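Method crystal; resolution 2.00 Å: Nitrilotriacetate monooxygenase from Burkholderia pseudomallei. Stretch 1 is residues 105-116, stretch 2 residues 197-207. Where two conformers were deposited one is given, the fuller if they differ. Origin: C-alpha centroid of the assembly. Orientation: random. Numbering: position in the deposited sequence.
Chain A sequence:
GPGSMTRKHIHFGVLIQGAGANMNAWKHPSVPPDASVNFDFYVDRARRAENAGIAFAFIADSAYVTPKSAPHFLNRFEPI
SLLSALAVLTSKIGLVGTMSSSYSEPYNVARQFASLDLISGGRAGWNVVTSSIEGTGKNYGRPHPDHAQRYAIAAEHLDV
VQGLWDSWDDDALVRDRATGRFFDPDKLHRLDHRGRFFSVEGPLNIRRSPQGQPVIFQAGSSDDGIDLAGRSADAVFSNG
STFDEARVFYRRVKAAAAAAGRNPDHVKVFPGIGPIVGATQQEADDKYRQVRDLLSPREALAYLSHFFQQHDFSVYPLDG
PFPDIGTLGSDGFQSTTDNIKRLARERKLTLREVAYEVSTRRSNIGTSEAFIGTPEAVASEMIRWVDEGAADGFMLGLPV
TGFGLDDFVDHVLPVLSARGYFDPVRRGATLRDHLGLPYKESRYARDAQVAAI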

# COMPACT_ATOMS: atom_id res chain seq x y z
N GLU A 105 6.27 11.53 0.14
CA GLU A 105 7.66 11.80 0.51
C GLU A 105 8.55 10.75 -0.16
O GLU A 105 8.29 9.56 -0.02
CB GLU A 105 7.84 11.76 2.03
CG GLU A 105 7.32 12.97 2.75
CD GLU A 105 8.28 14.21 2.68
OE1 GLU A 105 9.47 14.08 2.29
OE2 GLU A 105 7.83 15.31 3.06
N PRO A 106 9.62 11.19 -0.86
CA PRO A 106 10.46 10.20 -1.53
C PRO A 106 11.00 9.09 -0.61
O PRO A 106 11.10 7.95 -1.03
CB PRO A 106 11.63 11.03 -2.10
CG PRO A 106 11.49 12.38 -1.53
CD PRO A 106 10.09 12.57 -1.08
N TYR A 107 11.33 9.42 0.64
CA TYR A 107 11.81 8.38 1.56
C TYR A 107 10.74 7.31 1.80
O TYR A 107 11.05 6.11 1.83
CB TYR A 107 12.32 8.97 2.88
CG TYR A 107 13.26 8.05 3.66
CD1 TYR A 107 14.62 7.97 3.34
CD2 TYR A 107 12.79 7.25 4.70
CE1 TYR A 107 15.50 7.14 4.07
CE2 TYR A 107 13.64 6.41 5.41
CZ TYR A 107 14.99 6.36 5.10
OH TYR A 107 15.82 5.52 5.81
N ASN A 108 9.49 7.73 1.94
CA ASN A 108 8.38 6.79 2.14
C ASN A 108 8.10 5.97 0.88
O ASN A 108 7.82 4.78 0.96
CB ASN A 108 7.09 7.53 2.56
CG ASN A 108 7.17 8.10 3.97
OD1 ASN A 108 7.91 7.58 4.81
ND2 ASN A 108 6.43 9.19 4.23
N VAL A 109 8.11 6.62 -0.29
CA VAL A 109 7.94 5.91 -1.55
C VAL A 109 9.00 4.85 -1.72
O VAL A 109 8.71 3.69 -2.04
CB VAL A 109 7.95 6.90 -2.74
CG1 VAL A 109 7.94 6.13 -4.10
CG2 VAL A 109 6.73 7.85 -2.64
N ALA A 110 10.25 5.23 -1.50
CA ALA A 110 11.35 4.30 -1.63
C ALA A 110 11.16 3.07 -0.72
O ALA A 110 11.32 1.92 -1.18
CB ALA A 110 12.68 5.02 -1.36
N ARG A 111 10.80 3.30 0.54
CA ARG A 111 10.62 2.20 1.50
C ARG A 111 9.45 1.32 1.15
O ARG A 111 9.56 0.10 1.22
CB ARG A 111 10.38 2.73 2.93
CG ARG A 111 11.58 3.36 3.63
CD ARG A 111 11.25 3.62 5.09
NE ARG A 111 11.13 2.38 5.86
CZ ARG A 111 10.35 2.21 6.92
NH1 ARG A 111 9.55 3.17 7.36
NH2 ARG A 111 10.35 1.03 7.53
N GLN A 112 8.32 1.91 0.77
CA GLN A 112 7.12 1.13 0.55
C GLN A 112 7.26 0.29 -0.69
O GLN A 112 6.98 -0.91 -0.64
CB GLN A 112 5.85 2.01 0.54
CG GLN A 112 5.54 2.60 1.90
CD GLN A 112 4.18 3.25 1.98
OE1 GLN A 112 3.73 3.89 1.03
NE2 GLN A 112 3.51 3.09 3.11
N PHE A 113 7.75 0.87 -1.78
CA PHE A 113 8.05 0.08 -2.98
C PHE A 113 9.21 -0.93 -2.81
O PHE A 113 9.11 -2.05 -3.34
CB PHE A 113 8.29 0.97 -4.22
CG PHE A 113 7.02 1.44 -4.86
CD1 PHE A 113 6.24 0.57 -5.61
CD2 PHE A 113 6.58 2.73 -4.70
CE1 PHE A 113 5.08 0.99 -6.21
CE2 PHE A 113 5.39 3.14 -5.29
CZ PHE A 113 4.64 2.24 -6.04
N ALA A 114 10.27 -0.58 -2.08
CA ALA A 114 11.37 -1.54 -1.80
C ALA A 114 10.90 -2.75 -0.97
O ALA A 114 11.35 -3.88 -1.19
CB ALA A 114 12.53 -0.87 -1.10
N SER A 115 9.95 -2.51 -0.08
CA SER A 115 9.42 -3.55 0.80
C SER A 115 8.51 -4.48 -0.01
O SER A 115 8.61 -5.70 0.09
CB SER A 115 8.73 -2.91 2.02
OG SER A 115 8.20 -3.85 2.94
N LEU A 116 7.63 -3.90 -0.83
CA LEU A 116 6.85 -4.71 -1.78
C LEU A 116 7.78 -5.55 -2.67
O LEU A 116 7.54 -6.75 -2.87
CB LEU A 116 5.93 -3.81 -2.63
CG LEU A 116 5.21 -4.42 -3.84
CD1 LEU A 116 4.17 -5.47 -3.36
CD2 LEU A 116 4.57 -3.31 -4.72
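Stretch 2 (197-207) FFSVEGPLNIR

How does stretch 2 lie on the helix? It runs alongside in largely extended form, a short strand at Ser199 and Val200 followed by loop, with a cis peptide bond before Pro203. Contacts advance in the same direction on both segments, from Pro106 against Phe198 to Ser115 against Ile206, and the nearest CA atoms are those of Arg111 and Ile206, 6.8 Å apart.

Which apolar groups pack together? Pro106 CD lies 3.7 Å from Phe198 CE1, and Tyr107 CD1 lies 4.2 Å from Val200 CG1. Leu204 sets CD1 over the face of the Tyr107 ring, 4.0 Å from its centroid, in a CH-pi contact; the same CD1 is 3.5 Å from Arg111 CG and 4.0 Å from Ala110 CB. One turn on, Ala114 CB lies 3.5 Å from Ile206 CG2, while Ile206 CD1 reaches Ser115 CA at 3.5 Å.

What polar contact joins them directly? Tyr107 OH donates a hydrogen bond to Pro203 O at 2.8 Å, tying the end of a buried ring to the loop backbone. Arg111 NE also approaches Asn205 OD1, at 2.9 Å.

Where does water help? Water 1 links Arg111 NH2 (2.9 Å) with Asn205 OD1 (3.0 Å). Water 2 donates to Ala114 O (2.8 Å) and Arg207 O (2.9 Å), bridging two carbonyls that could not bond each other.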

# COMPACT_ATOMS: atom_id res chain seq x y z
N PHE A 197 13.83 20.95 -4.68
CA PHE A 197 12.58 20.55 -4.04
C PHE A 197 12.73 19.57 -2.89
O PHE A 197 11.84 19.51 -2.05
CB PHE A 197 11.60 19.96 -5.06
CG PHE A 197 11.22 20.92 -6.15
CD1 PHE A 197 10.39 21.99 -5.88
CD2 PHE A 197 11.73 20.77 -7.44
CE1 PHE A 197 10.04 22.92 -6.88
CE2 PHE A 197 11.40 21.67 -8.45
CZ PHE A 197 10.55 22.75 -8.17
N PHE A 198 13.82 18.81 -2.82
CA PHE A 198 13.97 17.84 -1.72
C PHE A 198 15.35 17.90 -1.08
O PHE A 198 16.33 18.17 -1.75
CB PHE A 198 13.70 16.40 -2.20
CG PHE A 198 12.34 16.23 -2.84
CD1 PHE A 198 11.20 16.03 -2.05
CD2 PHE A 198 12.20 16.27 -4.23
CE1 PHE A 198 9.93 15.90 -2.64
CE2 PHE A 198 10.95 16.13 -4.82
CZ PHE A 198 9.81 15.94 -4.03
N SER A 199 15.36 17.63 0.23
CA SER A 199 16.60 17.41 0.99
C SER A 199 16.46 16.11 1.78
O SER A 199 15.65 16.03 2.71
CB SER A 199 16.87 18.58 1.93
OG SER A 199 17.07 19.77 1.19
N VAL A 200 17.24 15.10 1.39
CA VAL A 200 17.14 13.74 1.94
C VAL A 200 18.54 13.11 2.10
O VAL A 200 19.25 12.88 1.12
CB VAL A 200 16.27 12.82 1.03
CG1 VAL A 200 16.24 11.36 1.57
CG2 VAL A 200 14.86 13.40 0.88
N GLU A 201 18.93 12.85 3.34
CA GLU A 201 20.27 12.37 3.63
C GLU A 201 20.44 10.89 3.32
O GLU A 201 21.48 10.48 2.78
CB GLU A 201 20.59 12.66 5.09
CG GLU A 201 21.99 12.29 5.52
CD GLU A 201 22.22 12.67 6.96
OE1 GLU A 201 22.44 13.87 7.21
OE2 GLU A 201 22.14 11.78 7.84
N GLY A 202 19.43 10.08 3.67
CA GLY A 202 19.58 8.62 3.61
C GLY A 202 20.53 8.18 4.71
O GLY A 202 20.87 8.97 5.59
N PRO A 203 20.94 6.90 4.70
CA PRO A 203 20.57 5.87 3.78
C PRO A 203 19.16 5.35 4.02
O PRO A 203 18.54 5.66 5.05
CB PRO A 203 21.56 4.74 4.08
CG PRO A 203 22.42 5.20 5.22
CD PRO A 203 21.74 6.37 5.82
N LEU A 204 18.67 4.57 3.07
CA LEU A 204 17.44 3.80 3.25
C LEU A 204 17.67 2.66 4.24
O LEU A 204 18.81 2.15 4.36
CB LEU A 204 17.01 3.23 1.91
CG LEU A 204 15.53 2.86 1.77
CD1 LEU A 204 14.60 4.08 1.98
CD2 LEU A 204 15.25 2.24 0.42
N ASN A 205 16.59 2.23 4.91
CA ASN A 205 16.65 1.15 5.90
C ASN A 205 16.06 -0.17 5.40
O ASN A 205 15.53 -0.98 6.16
CB ASN A 205 16.04 1.57 7.25
CG ASN A 205 14.58 1.95 7.15
OD1 ASN A 205 14.00 1.98 6.07
ND2 ASN A 205 13.98 2.27 8.29
N ILE A 206 16.20 -0.41 4.10
CA ILE A 206 15.86 -1.70 3.51
C ILE A 206 16.74 -1.94 2.29
O ILE A 206 17.16 -0.99 1.59
CB ILE A 206 14.37 -1.79 3.16
CG1 ILE A 206 14.01 -3.21 2.71
CG2 ILE A 206 14.01 -0.73 2.10
CD1 ILE A 206 12.49 -3.44 2.57
N ARG A 207 17.06 -3.21 2.07
CA ARG A 207 18.00 -3.62 1.02
C ARG A 207 17.35 -3.65 -0.37
O ARG A 207 16.14 -3.39 -0.52
CB ARG A 207 18.56 -5.00 1.35
CG ARG A 207 17.52 -6.13 1.39
CD ARG A 207 18.20 -7.46 1.26
NE ARG A 207 18.81 -7.59 -0.07
CZ ARG A 207 19.82 -8.39 -0.37
NH1 ARG A 207 20.35 -9.18 0.56
NH2 ARG A 207 20.29 -8.40 -1.62
O HOH W 1 12.20 -0.36 5.86
O HOH W 2 13.94 -4.36 -2.06